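Local coordinates for uncharacterized protein (Acinetobacter baumannii, PDB 4PAR), which probably cleaves DNA near 5-hydroxymethylcytosine, joining a VSR-like endonuclease domain to an SRA-like domain, at residues 68-74 and 118-124. The protein carries 3 engineered substitutions. Residue numbers count along the deposited sequence, not the author numbering.
Sequences GIHIEVD and HKIFRVN
Strands 69-74 and 119-124 run parallel, in register from Ile69 beside Lys119 to Asp74 beside Asn124, their axes 4.6 Å apart at -26°. Hydrogen bonds alternate between the strands: Lys119 N, Phe121 N and Val123 N donate to Gly68 O, His70 O and Glu72 O (3.2, 2.9, 2.9 Å); His70 N, Glu72 N and Asp74 N donate to Lys119 O, Phe121 O and Val123 O (2.9, 2.9, 2.8 Å). Gly68, at positive phi (55°), forms a G1 bulge with Ile69 opposite Phe64. On the face of His70, Ile120, Glu72 and Arg122, extended Glu72 (tt) salt-bridges Arg122 (mtt), OE1 to NE 3.1 Å, while its OE2 accepts from Leu96 N. His70 (m) hydrogen-bonds Thr60 through ND1 and, weakly, His118 ND1 through NE2 (3.4 Å). Across the sheet, Ile69 CG2 meets the Phe121 (m) ring edge at CD2 (3.8 Å), and Ile71 CG2 meets Val123 (t) CG2 (4.3 Å). In this PD-(D/E)XK-clan domain, helices 26-37 and 136-159 pack on Ile71, Phe121, Val73 and Val123; strand 57-64 flanks 69-74 antiparallel, and 119-124 ends the sheet within the chain.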
loop_
_atom_site.group_PDB
_atom_site.type_symbol
_atom_site.label_atom_id
_atom_site.label_comp_id
_atom_site.label_asym_id
_atom_site.label_seq_id
_atom_site.Cartn_x
_atom_site.Cartn_y
_atom_site.Cartn_z
ATOM N N GLY F 68 -13.454 0.226 32.183
ATOM C CA GLY F 68 -14.527 0.685 31.319
ATOM C C GLY F 68 -14.611 2.200 31.265
ATOM O O GLY F 68 -15.692 2.772 31.369
ATOM N N ILE F 69 -13.468 2.860 31.105
ATOM C CA ILE F 69 -13.448 4.322 31.102
ATOM C C ILE F 69 -12.897 4.906 29.812
ATOM O O ILE F 69 -11.840 4.496 29.339
ATOM C CB ILE F 69 -12.613 4.877 32.266
ATOM C CG1 ILE F 69 -13.282 4.552 33.599
ATOM C CG2 ILE F 69 -12.425 6.372 32.114
ATOM C CD1 ILE F 69 -12.725 5.330 34.759
ATOM N N HIS F 70 -13.607 5.876 29.248
ATOM C CA HIS F 70 -13.118 6.554 28.064
ATOM C C HIS F 70 -12.814 8.007 28.351
ATOM O O HIS F 70 -13.349 8.605 29.284
ATOM C CB HIS F 70 -14.116 6.473 26.920
ATOM C CG HIS F 70 -14.367 5.084 26.431
ATOM N ND1 HIS F 70 -13.789 4.590 25.284
ATOM C CD2 HIS F 70 -15.152 4.095 26.920
ATOM C CE1 HIS F 70 -14.203 3.349 25.087
ATOM N NE2 HIS F 70 -15.026 3.024 26.068
ATOM N N ILE F 71 -11.930 8.556 27.535
ATOM C CA ILE F 71 -11.603 9.961 27.561
ATOM C C ILE F 71 -11.638 10.476 26.132
ATOM O O ILE F 71 -10.997 9.917 25.226
ATOM C CB ILE F 71 -10.237 10.212 28.199
ATOM C CG1 ILE F 71 -10.292 9.856 29.684
ATOM C CG2 ILE F 71 -9.834 11.661 28.025
ATOM C CD1 ILE F 71 -9.043 9.200 30.197
ATOM N N GLU F 72 -12.422 11.529 25.947
ATOM C CA GLU F 72 -12.600 12.174 24.658
ATOM C C GLU F 72 -12.182 13.639 24.728
ATOM O O GLU F 72 -12.636 14.384 25.605
ATOM C CB GLU F 72 -14.056 12.067 24.217
ATOM C CG GLU F 72 -14.363 12.768 22.915
ATOM C CD GLU F 72 -15.841 12.772 22.594
ATOM O OE1 GLU F 72 -16.640 13.179 23.464
ATOM O OE2 GLU F 72 -16.203 12.361 21.472
ATOM N N VAL F 73 -11.310 14.047 23.816
ATOM C CA VAL F 73 -11.008 15.457 23.645
ATOM C C VAL F 73 -12.119 16.134 22.840
ATOM O O VAL F 73 -12.446 15.695 21.730
ATOM C CB VAL F 73 -9.656 15.664 22.934
ATOM C CG1 VAL F 73 -9.505 17.111 22.503
ATOM C CG2 VAL F 73 -8.506 15.225 23.840
ATOM N N ASP F 74 -12.722 17.177 23.413
ATOM C CA ASP F 74 -13.711 17.982 22.701
ATOM C C ASP F 74 -13.075 19.255 22.175
ATOM O O ASP F 74 -12.599 20.099 22.934
ATOM C CB ASP F 74 -14.914 18.343 23.590
ATOM C CG ASP F 74 -16.038 19.067 22.811
ATOM O OD1 ASP F 74 -15.823 19.449 21.636
ATOM O OD2 ASP F 74 -17.138 19.257 23.376
ATOM N N HIS F 118 -20.120 1.902 30.029
ATOM C CA HIS F 118 -18.862 2.638 30.138
ATOM C C HIS F 118 -19.109 4.124 30.409
ATOM O O HIS F 118 -20.104 4.692 29.957
ATOM C CB HIS F 118 -18.024 2.474 28.866
ATOM C CG HIS F 118 -17.698 1.052 28.523
ATOM N ND1 HIS F 118 -17.205 0.680 27.291
ATOM C CD2 HIS F 118 -17.788 -0.087 29.251
ATOM C CE1 HIS F 118 -17.006 -0.626 27.274
ATOM N NE2 HIS F 118 -17.354 -1.116 28.450
ATOM N N LYS F 119 -18.201 4.748 31.152
ATOM C CA LYS F 119 -18.262 6.184 31.401
ATOM C C LYS F 119 -17.373 6.927 30.410
ATOM O O LYS F 119 -16.318 6.431 30.026
ATOM C CB LYS F 119 -17.835 6.503 32.838
ATOM C CG LYS F 119 -17.898 7.986 33.200
ATOM C CD LYS F 119 -19.306 8.551 33.019
ATOM C CE LYS F 119 -19.355 10.048 33.293
ATOM N NZ LYS F 119 -18.973 10.373 34.693
ATOM N N ILE F 120 -17.807 8.106 29.977
ATOM C CA ILE F 120 -16.972 8.949 29.128
ATOM C C ILE F 120 -16.679 10.285 29.791
ATOM O O ILE F 120 -17.593 11.033 30.143
ATOM C CB ILE F 120 -17.617 9.214 27.762
ATOM C CG1 ILE F 120 -17.592 7.944 26.919
ATOM C CG2 ILE F 120 -16.874 10.326 27.038
ATOM C CD1 ILE F 120 -17.897 8.176 25.460
ATOM N N PHE F 121 -15.393 10.568 29.972
ATOM C CA PHE F 121 -14.964 11.860 30.470
ATOM C C PHE F 121 -14.521 12.726 29.308
ATOM O O PHE F 121 -13.903 12.241 28.359
ATOM C CB PHE F 121 -13.833 11.707 31.476
ATOM C CG PHE F 121 -14.249 11.050 32.752
ATOM C CD1 PHE F 121 -14.948 11.762 33.714
ATOM C CD2 PHE F 121 -13.935 9.724 32.998
ATOM C CE1 PHE F 121 -15.329 11.164 34.897
ATOM C CE2 PHE F 121 -14.313 9.119 34.181
ATOM C CZ PHE F 121 -15.013 9.842 35.131
ATOM N N ARG F 122 -14.833 14.013 29.375
ATOM C CA ARG F 122 -14.482 14.896 28.280
ATOM C C ARG F 122 -13.458 15.934 28.698
ATOM O O ARG F 122 -13.357 16.291 29.872
ATOM C CB ARG F 122 -15.734 15.573 27.726
ATOM C CG ARG F 122 -16.507 14.664 26.808
ATOM C CD ARG F 122 -17.779 15.287 26.276
ATOM N NE ARG F 122 -18.597 14.254 25.654
ATOM C CZ ARG F 122 -19.482 13.514 26.311
ATOM N NH1 ARG F 122 -19.685 13.712 27.610
ATOM N NH2 ARG F 122 -20.173 12.584 25.670
ATOM N N VAL F 123 -12.675 16.397 27.731
ATOM C CA VAL F 123 -11.777 17.510 27.986
ATOM C C VAL F 123 -12.046 18.645 27.005
ATOM O O VAL F 123 -11.883 18.479 25.800
ATOM C CB VAL F 123 -10.319 17.080 27.898
ATOM C CG1 VAL F 123 -9.410 18.233 28.322
ATOM C CG2 VAL F 123 -10.086 15.853 28.769
ATOM N N ASN F 124 -12.466 19.794 27.528
ATOM C CA ASN F 124 -12.806 20.936 26.689
ATOM C C ASN F 124 -11.621 21.863 26.518
ATOM O O ASN F 124 -11.188 22.516 27.467
ATOM C CB ASN F 124 -13.984 21.702 27.281
ATOM C CG ASN F 124 -15.167 20.812 27.551
ATOM O OD1 ASN F 124 -15.337 20.313 28.661
ATOM N ND2 ASN F 124 -15.988 20.592 26.529
#